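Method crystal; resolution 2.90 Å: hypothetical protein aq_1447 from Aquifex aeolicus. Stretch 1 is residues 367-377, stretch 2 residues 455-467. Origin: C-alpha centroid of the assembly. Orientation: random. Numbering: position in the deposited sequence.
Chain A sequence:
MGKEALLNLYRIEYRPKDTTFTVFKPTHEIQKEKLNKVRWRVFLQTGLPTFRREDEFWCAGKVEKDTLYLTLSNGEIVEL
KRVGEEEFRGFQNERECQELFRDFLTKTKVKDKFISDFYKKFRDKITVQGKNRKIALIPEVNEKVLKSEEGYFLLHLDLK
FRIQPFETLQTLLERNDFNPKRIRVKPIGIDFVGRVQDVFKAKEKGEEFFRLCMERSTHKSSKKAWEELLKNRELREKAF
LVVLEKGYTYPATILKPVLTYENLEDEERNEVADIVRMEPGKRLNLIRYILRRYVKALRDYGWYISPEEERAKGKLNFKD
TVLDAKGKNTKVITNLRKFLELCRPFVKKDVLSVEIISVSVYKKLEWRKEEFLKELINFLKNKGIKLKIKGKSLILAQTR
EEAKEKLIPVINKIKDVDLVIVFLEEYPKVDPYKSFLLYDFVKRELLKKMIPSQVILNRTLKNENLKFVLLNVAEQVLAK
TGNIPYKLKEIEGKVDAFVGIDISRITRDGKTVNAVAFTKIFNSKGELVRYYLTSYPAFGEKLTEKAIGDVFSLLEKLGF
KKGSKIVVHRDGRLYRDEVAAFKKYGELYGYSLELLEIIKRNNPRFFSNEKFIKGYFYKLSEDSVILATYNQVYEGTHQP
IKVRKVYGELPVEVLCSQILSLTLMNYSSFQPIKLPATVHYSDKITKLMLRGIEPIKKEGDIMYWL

Stretch 1 (367-377) WRKEEFLKELI
Stretch 2 455-467: VILNRTLKNENLK

No hydrogen bond or salt bridge joins the two stretches, and at one end of the contact two cationic side chains lie side by side: Arg 368 NH2 is 4.1 Å from Lys 462 NZ, with no acidic group of either stretch between them. The approach is closer still through carbon, Arg 368 NH1 standing 3.1 Å from Lys 462 CD. Two like charges this close repel each other, so the approach is electrostatically unfavourable, and the high B factors of Arg 368 advise caution about its exact position.

Stretch 1 is helical from Lys 369 through Ile 377, and the helix runs on beyond the stretch, with i to i+4 bonds such as Leu 373 N to Lys 369 O (2.8 Å) and Leu 376 N to Phe 372 O (2.9 Å). Stretch 2 enters as a strand, Val 455 to Leu 457 (Leu 457 phi/psi -85/143), and then turns into a short helix. There Lys 462 N to Asn 458 O is weak at 3.4 Å, whereas Glu 464 N to Thr 460 O is 2.8 Å. Glu 464 leaves helical geometry (-94/164), and Asn 465 occupies the N-cap position before the next helix, which begins at Leu 466. The helix of stretch 1 and the short helix of stretch 2 cross at 83°, nearly perpendicular, with axes 11.3 Å apart at closest approach. The register is set by CA separations of 8.2 Å for Arg 368 to Leu 461, 7.9 Å for Lys 369 to Asn 458 and 8.2 Å for Phe 372 to Leu 466.

Phe 372 anchors the apolar part. Its chi1 of -174° (t) and chi2 of 71° present one ring face to Leu 461, an m,t rotamer. Leu 461 CD2 lies 3.5 Å from the centroid of the Phe 372 ring and only 6° off the normal, a CH-pi contact. Other groups meet the ring edge: Ile 456 CD1 is 3.7 Å from Phe 372 CE2, and the backbone atom Leu 466 O is 4.0 Å from Phe 372 CE1. Ile 456, also m,t, reaches Leu 376 as well, its CD1 lying 4.2 Å from Leu 376 CD2; the chi1 of Leu 376 is -96°, between wells, with chi2 at 40°.

Lys 369 (m,t,t,t) starts sideways, but its end comes nearer to Asn 458, whose chi1 is -92°. Lys 369 CE sits 3.2 Å from Asn 458 OD1. Lys 369 NZ and Asn 458 ND2 are 3.4 Å apart, but both are donors, so they cannot bond to each other; each is hydrogen-bonded elsewhere in the structure.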

# COMPACT_ATOMS: atom_id res chain seq x y z
N TRP A 367 9.76 13.26 37.90
CA TRP A 367 10.69 12.33 38.53
C TRP A 367 10.07 10.95 38.40
O TRP A 367 10.40 10.00 39.13
CB TRP A 367 10.96 12.80 39.95
CG TRP A 367 11.46 14.22 39.87
CD1 TRP A 367 10.67 15.35 39.78
CD2 TRP A 367 12.81 14.65 39.60
NE1 TRP A 367 11.45 16.44 39.43
CE2 TRP A 367 12.76 16.04 39.32
CE3 TRP A 367 14.06 13.99 39.55
CZ2 TRP A 367 13.92 16.79 38.99
CZ3 TRP A 367 15.23 14.75 39.23
CH2 TRP A 367 15.14 16.13 38.95
N ARG A 368 9.21 10.87 37.39
CA ARG A 368 8.46 9.69 36.97
C ARG A 368 9.23 9.02 35.86
O ARG A 368 9.35 7.79 35.84
CB ARG A 368 7.12 10.09 36.37
CG ARG A 368 6.03 10.41 37.34
CD ARG A 368 4.73 9.87 36.79
NE ARG A 368 3.57 10.46 37.44
CZ ARG A 368 2.59 11.08 36.80
NH1 ARG A 368 2.63 11.17 35.48
NH2 ARG A 368 1.59 11.63 37.47
N LYS A 369 9.70 9.84 34.92
CA LYS A 369 10.46 9.40 33.76
C LYS A 369 11.76 8.79 34.25
O LYS A 369 12.13 7.70 33.85
CB LYS A 369 10.76 10.59 32.83
CG LYS A 369 9.54 11.37 32.31
CD LYS A 369 9.98 12.57 31.46
CE LYS A 369 8.93 13.66 31.36
NZ LYS A 369 9.22 14.68 30.31
N GLU A 370 12.34 9.46 35.23
CA GLU A 370 13.59 9.07 35.86
C GLU A 370 13.50 7.76 36.61
O GLU A 370 14.36 6.90 36.49
CB GLU A 370 14.01 10.15 36.85
CG GLU A 370 14.14 11.53 36.25
CD GLU A 370 15.49 12.18 36.53
OE1 GLU A 370 16.48 11.46 36.88
OE2 GLU A 370 15.54 13.42 36.40
N GLU A 371 12.44 7.64 37.40
CA GLU A 371 12.15 6.44 38.20
C GLU A 371 12.00 5.23 37.27
O GLU A 371 12.54 4.15 37.54
CB GLU A 371 10.86 6.64 38.98
CG GLU A 371 10.98 6.69 40.49
CD GLU A 371 9.61 6.68 41.17
OE1 GLU A 371 8.70 5.99 40.66
OE2 GLU A 371 9.44 7.37 42.20
N PHE A 372 11.33 5.48 36.13
CA PHE A 372 11.04 4.50 35.09
C PHE A 372 12.28 4.08 34.31
O PHE A 372 12.51 2.90 34.05
CB PHE A 372 10.00 5.08 34.15
CG PHE A 372 9.52 4.13 33.11
CD1 PHE A 372 8.70 3.05 33.47
CD2 PHE A 372 9.88 4.32 31.77
CE1 PHE A 372 8.24 2.16 32.50
CE2 PHE A 372 9.43 3.45 30.79
CZ PHE A 372 8.60 2.36 31.15
N LEU A 373 13.08 5.07 33.91
CA LEU A 373 14.31 4.85 33.18
C LEU A 373 15.23 3.98 34.01
O LEU A 373 15.89 3.09 33.48
CB LEU A 373 14.99 6.17 32.88
CG LEU A 373 16.28 6.11 32.05
CD1 LEU A 373 15.98 6.26 30.59
CD2 LEU A 373 17.18 7.23 32.50
N LYS A 374 15.21 4.21 35.31
CA LYS A 374 16.03 3.46 36.24
C LYS A 374 15.56 2.02 36.36
O LYS A 374 16.38 1.10 36.31
CB LYS A 374 16.09 4.17 37.60
CG LYS A 374 16.98 5.42 37.54
CD LYS A 374 17.02 6.25 38.80
CE LYS A 374 17.94 7.44 38.51
NZ LYS A 374 18.12 8.47 39.60
N GLU A 375 14.24 1.82 36.37
CA GLU A 375 13.64 0.48 36.47
C GLU A 375 13.89 -0.34 35.20
O GLU A 375 14.08 -1.56 35.28
CB GLU A 375 12.16 0.54 36.79
CG GLU A 375 11.88 0.77 38.26
CD GLU A 375 10.41 0.99 38.60
OE1 GLU A 375 9.51 0.82 37.73
OE2 GLU A 375 10.16 1.35 39.78
N LEU A 376 13.91 0.38 34.07
CA LEU A 376 14.20 -0.18 32.74
C LEU A 376 15.61 -0.72 32.73
O LEU A 376 15.80 -1.93 32.57
CB LEU A 376 14.14 0.92 31.69
CG LEU A 376 12.87 1.10 30.92
CD1 LEU A 376 11.70 0.94 31.83
CD2 LEU A 376 12.89 2.48 30.28
N ILE A 377 16.55 0.20 32.99
CA ILE A 377 17.97 -0.07 33.07
C ILE A 377 18.20 -1.29 33.96
O ILE A 377 18.96 -2.19 33.59
CB ILE A 377 18.76 1.19 33.61
CG1 ILE A 377 18.88 2.24 32.52
CG2 ILE A 377 20.16 0.83 34.12
CD1 ILE A 377 19.42 3.53 33.03
N VAL A 455 10.51 5.82 21.62
CA VAL A 455 9.74 7.02 21.95
C VAL A 455 8.67 6.74 23.02
O VAL A 455 7.54 6.38 22.71
CB VAL A 455 9.11 7.62 20.64
CG1 VAL A 455 8.21 8.80 20.96
CG2 VAL A 455 10.22 8.02 19.59
N ILE A 456 9.02 6.93 24.28
CA ILE A 456 8.08 6.69 25.38
C ILE A 456 7.23 7.95 25.58
O ILE A 456 7.79 9.04 25.72
CB ILE A 456 8.85 6.37 26.68
CG1 ILE A 456 9.87 5.26 26.40
CG2 ILE A 456 7.87 6.01 27.81
CD1 ILE A 456 10.72 4.85 27.58
N LEU A 457 5.89 7.81 25.49
CA LEU A 457 4.95 8.94 25.69
C LEU A 457 4.67 9.09 27.18
O LEU A 457 4.60 8.08 27.89
CB LEU A 457 3.63 8.70 24.94
CG LEU A 457 3.58 8.86 23.41
CD1 LEU A 457 2.17 8.64 22.89
CD2 LEU A 457 4.02 10.27 23.02
N ASN A 458 4.53 10.33 27.65
CA ASN A 458 4.26 10.59 29.07
C ASN A 458 2.85 10.16 29.44
O ASN A 458 2.57 9.81 30.59
CB ASN A 458 4.44 12.06 29.41
CG ASN A 458 5.84 12.37 29.89
OD1 ASN A 458 6.14 12.20 31.07
ND2 ASN A 458 6.70 12.82 28.99
N ARG A 459 2.00 10.15 28.42
CA ARG A 459 0.60 9.76 28.53
C ARG A 459 0.46 8.27 28.86
O ARG A 459 -0.41 7.89 29.64
CB ARG A 459 -0.08 10.07 27.21
CG ARG A 459 -1.48 10.59 27.34
CD ARG A 459 -2.01 10.84 25.95
NE ARG A 459 -3.45 11.09 25.91
CZ ARG A 459 -4.25 10.69 24.93
NH1 ARG A 459 -3.76 10.01 23.90
NH2 ARG A 459 -5.54 11.01 24.94
N THR A 460 1.36 7.45 28.30
CA THR A 460 1.44 6.00 28.50
C THR A 460 1.72 5.62 29.97
O THR A 460 1.04 4.76 30.50
CB THR A 460 2.55 5.45 27.60
OG1 THR A 460 2.30 5.86 26.26
CG2 THR A 460 2.62 3.93 27.65
N LEU A 461 2.69 6.28 30.60
CA LEU A 461 3.05 6.02 32.02
C LEU A 461 1.95 6.44 33.00
O LEU A 461 1.83 5.91 34.12
CB LEU A 461 4.31 6.80 32.37
CG LEU A 461 5.51 6.47 31.51
CD1 LEU A 461 6.47 7.65 31.56
CD2 LEU A 461 6.15 5.20 32.00
N LYS A 462 1.23 7.47 32.58
CA LYS A 462 0.11 8.06 33.29
C LYS A 462 -1.10 7.11 33.26
O LYS A 462 -1.70 6.81 34.29
CB LYS A 462 -0.28 9.38 32.60
CG LYS A 462 0.45 10.59 33.09
CD LYS A 462 -0.27 11.18 34.28
CE LYS A 462 -0.94 12.50 33.92
NZ LYS A 462 -1.43 13.21 35.15
N ASN A 463 -1.36 6.57 32.07
CA ASN A 463 -2.49 5.70 31.80
C ASN A 463 -2.37 4.18 31.96
O ASN A 463 -3.34 3.53 32.37
CB ASN A 463 -3.01 6.00 30.41
CG ASN A 463 -3.50 7.42 30.26
OD1 ASN A 463 -4.12 7.99 31.17
ND2 ASN A 463 -3.28 8.00 29.08
N GLU A 464 -1.25 3.59 31.53
CA GLU A 464 -1.08 2.13 31.64
C GLU A 464 -0.36 1.72 32.91
O GLU A 464 0.23 2.56 33.61
CB GLU A 464 -0.38 1.53 30.42
CG GLU A 464 -1.27 1.33 29.19
CD GLU A 464 -0.52 0.88 27.92
OE1 GLU A 464 0.72 0.61 27.97
OE2 GLU A 464 -1.19 0.80 26.86
N ASN A 465 -0.47 0.44 33.22
CA ASN A 465 0.18 -0.13 34.38
C ASN A 465 1.67 -0.25 34.07
O ASN A 465 2.07 -0.90 33.10
CB ASN A 465 -0.44 -1.49 34.71
CG ASN A 465 0.02 -2.02 36.03
OD1 ASN A 465 0.86 -2.93 36.09
ND2 ASN A 465 -0.49 -1.43 37.10
N LEU A 466 2.46 0.40 34.92
CA LEU A 466 3.92 0.49 34.80
C LEU A 466 4.72 -0.78 34.49
O LEU A 466 5.74 -0.70 33.81
CB LEU A 466 4.53 1.24 36.00
CG LEU A 466 4.12 2.69 36.37
CD1 LEU A 466 5.03 3.14 37.53
CD2 LEU A 466 4.17 3.68 35.18
N LYS A 467 4.23 -1.94 34.91
CA LYS A 467 4.92 -3.19 34.61
C LYS A 467 4.75 -3.58 33.16
O LYS A 467 5.70 -4.07 32.54
CB LYS A 467 4.44 -4.34 35.51
CG LYS A 467 5.09 -4.35 36.87
CD LYS A 467 4.53 -5.43 37.78
CE LYS A 467 4.81 -5.08 39.23
NZ LYS A 467 3.97 -5.83 40.18